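Side-chain contacts in endoglucanase A (Clostridium acetobutylicum, PDB 3IK2), which probably hydrolyses internal beta-1,4-glucosidic bonds of cellulose and related glucans as a family 44 glycoside hydrolase: residues 295-300 and 448-453; 306-309 and 314-317. One frame throughout, in Å; residues are numbered along the deposited sequence.

Interaction 1 of 2, residues 295-300 and 448-453; sequences SNVDCN and KNYTDS
Tyr-450 reaches from a loop to the start of a helix, where its ring meets Val-297 and its hydroxyl meets Asn-300. The backbones stay well apart, so the tyrosine side chain spans the gap. Its CB points toward the helix, with chi1 at -135°, away from the usual staggered values. CE1 lies 3.9 Å from CB of Asn-300, which sits at the ring edge, near its plane. Over one face comes the CG1 methyl of Val-297, a CH-pi contact in which CG1 is 4.0 Å from the ring centroid and only 9° off the normal. CG1 is anti to the backbone N of Val-297, and this rotamer sets the methyl above the ring centre. CZ is about equally far, 4.0 Å, from Val-297 CG1 and Asn-300 ND2. At the tip, OH accepts from Asn-300 ND2 over 2.8 Å, with an N-H...O angle of 165° and the oxygen close to the amide plane. The amide and ring planes run nearly parallel, slightly offset.

This is an interdomain contact: the helix 297-305 belongs to the TIM-like barrel part of the chain, and the loop joins strands 440-447 and 454-461 of the beta-sheet domain. An asparagine side chain holds the backbone on each side. Asn-296 is the N-cap of the helix, its OD1 accepting from Cys-299 N from above the carbonyl plane. In the loop, OD1 of Asn-449 takes both Thr-451 N, at 3.0 Å, and Asp-452 N, at 2.9 Å, from opposite faces of its plane, an Asx turn and Asx motif that bridge over Tyr-450 in the sequence. The Asn-300 amide is held further by the carbonyl of Thr-294, a second acceptor for ND2, and by Arg-303, which donates to OD1. Lys-301, Met-304 and His-360 also touch Tyr-450.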
loop_
_atom_site.group_PDB
_atom_site.type_symbol
_atom_site.label_atom_id
_atom_site.label_comp_id
_atom_site.label_asym_id
_atom_site.label_seq_id
_atom_site.Cartn_x
_atom_site.Cartn_y
_atom_site.Cartn_z
ATOM N N SER A 295 13.213 -22.219 -1.695
ATOM C CA SER A 295 14.327 -23.119 -2.050
ATOM C C SER A 295 15.012 -22.665 -3.360
ATOM O O SER A 295 16.157 -22.987 -3.595
ATOM C CB SER A 295 13.879 -24.574 -2.157
ATOM O OG SER A 295 12.942 -24.737 -3.203
ATOM N N ASN A 296 14.301 -21.870 -4.156
ATOM C CA ASN A 296 14.759 -21.391 -5.459
ATOM C C ASN A 296 15.597 -20.134 -5.271
ATOM O O ASN A 296 15.053 -19.037 -5.040
ATOM C CB ASN A 296 13.528 -21.109 -6.337
ATOM C CG ASN A 296 13.870 -20.803 -7.763
ATOM O OD1 ASN A 296 14.952 -20.326 -8.085
ATOM N ND2 ASN A 296 12.911 -21.054 -8.648
ATOM N N VAL A 297 16.916 -20.294 -5.364
ATOM C CA VAL A 297 17.864 -19.221 -5.047
ATOM C C VAL A 297 17.846 -18.051 -6.031
ATOM O O VAL A 297 17.909 -16.877 -5.620
ATOM C CB VAL A 297 19.306 -19.771 -4.850
ATOM C CG1 VAL A 297 20.350 -18.626 -4.820
ATOM C CG2 VAL A 297 19.375 -20.598 -3.574
ATOM N N ASP A 298 17.752 -18.363 -7.324
ATOM C CA ASP A 298 17.626 -17.299 -8.346
ATOM C C ASP A 298 16.318 -16.540 -8.224
ATOM O O ASP A 298 16.244 -15.356 -8.546
ATOM C CB ASP A 298 17.792 -17.856 -9.755
ATOM C CG ASP A 298 19.255 -18.133 -10.103
ATOM O OD1 ASP A 298 20.138 -17.948 -9.243
ATOM O OD2 ASP A 298 19.530 -18.526 -11.258
ATOM N N CYS A 299 15.279 -17.236 -7.772
ATOM C CA CYS A 299 14.037 -16.565 -7.437
ATOM C C CYS A 299 14.250 -15.660 -6.196
ATOM O O CYS A 299 13.840 -14.498 -6.218
ATOM C CB CYS A 299 12.890 -17.567 -7.256
ATOM S SG CYS A 299 11.250 -16.817 -7.179
ATOM N N ASN A 300 14.905 -16.185 -5.146
ATOM C CA ASN A 300 15.234 -15.373 -3.961
ATOM C C ASN A 300 16.009 -14.099 -4.322
ATOM O O ASN A 300 15.736 -12.982 -3.786
ATOM C CB ASN A 300 15.981 -16.172 -2.905
ATOM C CG ASN A 300 15.198 -17.384 -2.382
ATOM O OD1 ASN A 300 14.001 -17.513 -2.586
ATOM N ND2 ASN A 300 15.895 -18.256 -1.644
ATOM N N LYS A 448 22.318 -7.330 -0.027
ATOM C CA LYS A 448 21.497 -8.271 -0.805
ATOM C C LYS A 448 22.327 -9.457 -1.361
ATOM O O LYS A 448 21.770 -10.391 -1.942
ATOM C CB LYS A 448 20.721 -7.564 -1.959
ATOM C CG LYS A 448 19.874 -6.320 -1.579
ATOM C CD LYS A 448 19.202 -5.626 -2.794
ATOM C CE LYS A 448 20.131 -4.603 -3.464
ATOM N NZ LYS A 448 19.540 -3.939 -4.689
ATOM N N ASN A 449 23.643 -9.419 -1.180
ATOM C CA ASN A 449 24.488 -10.491 -1.671
ATOM C C ASN A 449 24.240 -11.791 -0.918
ATOM O O ASN A 449 24.075 -11.815 0.316
ATOM C CB ASN A 449 25.992 -10.129 -1.690
ATOM C CG ASN A 449 26.788 -11.041 -2.622
ATOM O OD1 ASN A 449 27.134 -12.179 -2.274
ATOM N ND2 ASN A 449 27.051 -10.554 -3.822
ATOM N N TYR A 450 24.198 -12.875 -1.684
ATOM C CA TYR A 450 23.809 -14.159 -1.126
ATOM C C TYR A 450 24.933 -14.808 -0.333
ATOM O O TYR A 450 24.666 -15.690 0.475
ATOM C CB TYR A 450 23.349 -15.111 -2.230
ATOM C CG TYR A 450 22.083 -15.829 -1.859
ATOM C CD1 TYR A 450 20.841 -15.252 -2.120
ATOM C CD2 TYR A 450 22.121 -17.066 -1.231
ATOM C CE1 TYR A 450 19.679 -15.877 -1.759
ATOM C CE2 TYR A 450 20.957 -17.712 -0.868
ATOM C CZ TYR A 450 19.738 -17.106 -1.139
ATOM O OH TYR A 450 18.561 -17.747 -0.793
ATOM N N THR A 451 26.185 -14.401 -0.580
ATOM C CA THR A 451 27.334 -15.131 -0.033
ATOM C C THR A 451 28.464 -14.250 0.539
ATOM O O THR A 451 29.202 -14.677 1.425
ATOM C CB THR A 451 27.932 -16.094 -1.120
ATOM O OG1 THR A 451 28.454 -15.323 -2.210
ATOM C CG2 THR A 451 26.860 -17.030 -1.653
ATOM N N ASP A 452 28.612 -13.035 0.017
ATOM C CA ASP A 452 29.757 -12.176 0.356
ATOM C C ASP A 452 29.401 -11.075 1.354
ATOM O O ASP A 452 28.287 -10.574 1.372
ATOM C CB ASP A 452 30.304 -11.513 -0.911
ATOM C CG ASP A 452 30.759 -12.519 -1.965
ATOM O OD1 ASP A 452 30.991 -13.709 -1.631
ATOM O OD2 ASP A 452 30.876 -12.099 -3.144
ATOM N N SER A 453 30.352 -10.699 2.188
ATOM C CA SER A 453 30.116 -9.634 3.145
ATOM C C SER A 453 30.508 -8.322 2.466
ATOM O O SER A 453 31.224 -8.318 1.454
ATOM C CB SER A 453 30.900 -9.895 4.453
ATOM O OG SER A 453 32.295 -9.868 4.176
#

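Interaction 2 of 2, residues 306-309 and 314-317; sequences APRS and TYTE
Residues 306-309 follow a helical course, while 314-317 has no regular structure and is extended from Tyr-315 on; the two come nearest at Arg-308 and Tyr-315, whose CA atoms are 6.5 Å apart. Within the first segment Ser-309 N donates to Ala-306 O, a three-residue step of the helical course (i to i+3). Arg-308 crosses the tyrosine side chain at about a right angle. Its CB lies 3.8 Å from CG of Tyr-315, and a bend at chi3 (71°) brings the guanidinium round so that Tyr-315 CD1 sits over the centre of its face, 3.5 Å from CZ. The two planes are 44° apart, so this is no parallel stack.

Both segments belong to the loop between helices 297-305 and 320-324 of the TIM-like barrel part of the chain. Here Asp-312 OD2 forms a salt bridge with Arg-308 NE and its OD1 is hydrogen-bonded to Thr-314 OG1, while Gln-305 OE1 is hydrogen-bonded to Arg-308 NH1. A water accepts weakly from Arg-308 NH2 and donates to Thr-314 O.

Ser-309 OG lies at the edge of the Tyr-315 ring, in its plane, 3.6 Å from CD2. It donates to Glu-317 OE1 over 2.6 Å, meeting the carboxylate from 36° above its plane; the other oxygen, OE2, is hydrogen-bonded to Ser-319 OG. A second water donates to both Ser-309 OG and Tyr-315 O.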
loop_
_atom_site.group_PDB
_atom_site.type_symbol
_atom_site.label_atom_id
_atom_site.label_comp_id
_atom_site.label_asym_id
_atom_site.label_seq_id
_atom_site.Cartn_x
_atom_site.Cartn_y
_atom_site.Cartn_z
ATOM N N ALA A 306 13.896 -6.941 -7.067
ATOM C CA ALA A 306 12.624 -6.549 -7.684
ATOM C C ALA A 306 12.162 -5.127 -7.302
ATOM O O ALA A 306 11.641 -4.414 -8.154
ATOM C CB ALA A 306 11.521 -7.595 -7.420
ATOM N N PRO A 307 12.346 -4.704 -6.025
ATOM C CA PRO A 307 11.995 -3.315 -5.706
ATOM C C PRO A 307 12.701 -2.262 -6.580
ATOM O O PRO A 307 12.227 -1.117 -6.651
ATOM C CB PRO A 307 12.409 -3.191 -4.232
ATOM C CG PRO A 307 12.262 -4.563 -3.706
ATOM C CD PRO A 307 12.821 -5.408 -4.818
ATOM N N ARG A 308 13.831 -2.626 -7.222
ATOM C CA ARG A 308 14.491 -1.705 -8.138
ATOM C C ARG A 308 13.579 -1.297 -9.332
ATOM O O ARG A 308 13.710 -0.192 -9.852
ATOM C CB ARG A 308 15.848 -2.261 -8.613
ATOM C CG ARG A 308 16.971 -2.145 -7.561
ATOM C CD ARG A 308 18.214 -2.951 -7.901
ATOM N NE ARG A 308 18.931 -2.351 -9.019
ATOM C CZ ARG A 308 19.884 -2.944 -9.726
ATOM N NH1 ARG A 308 20.266 -4.190 -9.442
ATOM N NH2 ARG A 308 20.439 -2.285 -10.741
ATOM N N SER A 309 12.634 -2.151 -9.737
ATOM C CA SER A 309 11.699 -1.766 -10.832
ATOM C C SER A 309 10.784 -0.588 -10.483
ATOM O O SER A 309 10.141 -0.002 -11.353
ATOM C CB SER A 309 10.880 -2.961 -11.321
ATOM O OG SER A 309 11.750 -3.934 -11.902
ATOM N N THR A 314 18.157 1.833 -14.619
ATOM C CA THR A 314 19.207 0.946 -15.075
ATOM C C THR A 314 18.883 -0.528 -14.841
ATOM O O THR A 314 19.623 -1.407 -15.258
ATOM C CB THR A 314 20.557 1.300 -14.424
ATOM O OG1 THR A 314 20.524 0.963 -13.031
ATOM C CG2 THR A 314 20.865 2.790 -14.603
ATOM N N TYR A 315 17.761 -0.809 -14.198
ATOM C CA TYR A 315 17.454 -2.178 -13.852
ATOM C C TYR A 315 16.412 -2.735 -14.777
ATOM O O TYR A 315 15.369 -2.114 -14.961
ATOM C CB TYR A 315 16.967 -2.288 -12.396
ATOM C CG TYR A 315 16.639 -3.695 -12.049
ATOM C CD1 TYR A 315 17.644 -4.636 -11.881
ATOM C CD2 TYR A 315 15.313 -4.112 -11.897
ATOM C CE1 TYR A 315 17.352 -5.954 -11.570
ATOM C CE2 TYR A 315 15.016 -5.450 -11.574
ATOM C CZ TYR A 315 16.042 -6.352 -11.425
ATOM O OH TYR A 315 15.770 -7.674 -11.121
ATOM N N THR A 316 16.684 -3.923 -15.320
ATOM C CA THR A 316 15.725 -4.676 -16.150
ATOM C C THR A 316 15.279 -5.965 -15.447
ATOM O O THR A 316 16.110 -6.820 -15.056
ATOM C CB THR A 316 16.285 -5.032 -17.558
ATOM O OG1 THR A 316 16.724 -3.843 -18.204
ATOM C CG2 THR A 316 15.191 -5.626 -18.426
ATOM N N GLU A 317 13.971 -6.102 -15.275
ATOM C CA GLU A 317 13.443 -7.261 -14.572
ATOM C C GLU A 317 12.998 -8.268 -15.612
ATOM O O GLU A 317 12.688 -7.887 -16.732
ATOM C CB GLU A 317 12.281 -6.885 -13.628
ATOM C CG GLU A 317 10.926 -6.665 -14.311
ATOM C CD GLU A 317 9.796 -6.372 -13.335
ATOM O OE1 GLU A 317 10.104 -5.874 -12.226
ATOM O OE2 GLU A 317 8.610 -6.632 -13.680
HETATM O O HOH W 1 21.225 -3.589 -13.718
HETATM O O HOH W 2 12.759 -2.617 -14.047
#

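In the fold
The chain starts in the beta-sheet domain with strand 2-15, passes through the barrel, and returns to that sheet with strand 415-421 and those that follow. Helix 297-305, late in the barrel part, carries the first half of interaction 1; its partner comes 148 residues on, so the contact closes a long loop and ties barrel to sheet domain. Interaction 2 is nested inside that loop. It closes a short turn just after the same helix, with four residues between its segments. The centres are 16 Å apart, yet the two touch: Lys-448 NZ packs 3.6 Å from Arg-308 CD, and also hydrogen-bonds Gln-305 OE1 at the end of that helix, the oxygen that Arg-308 uses.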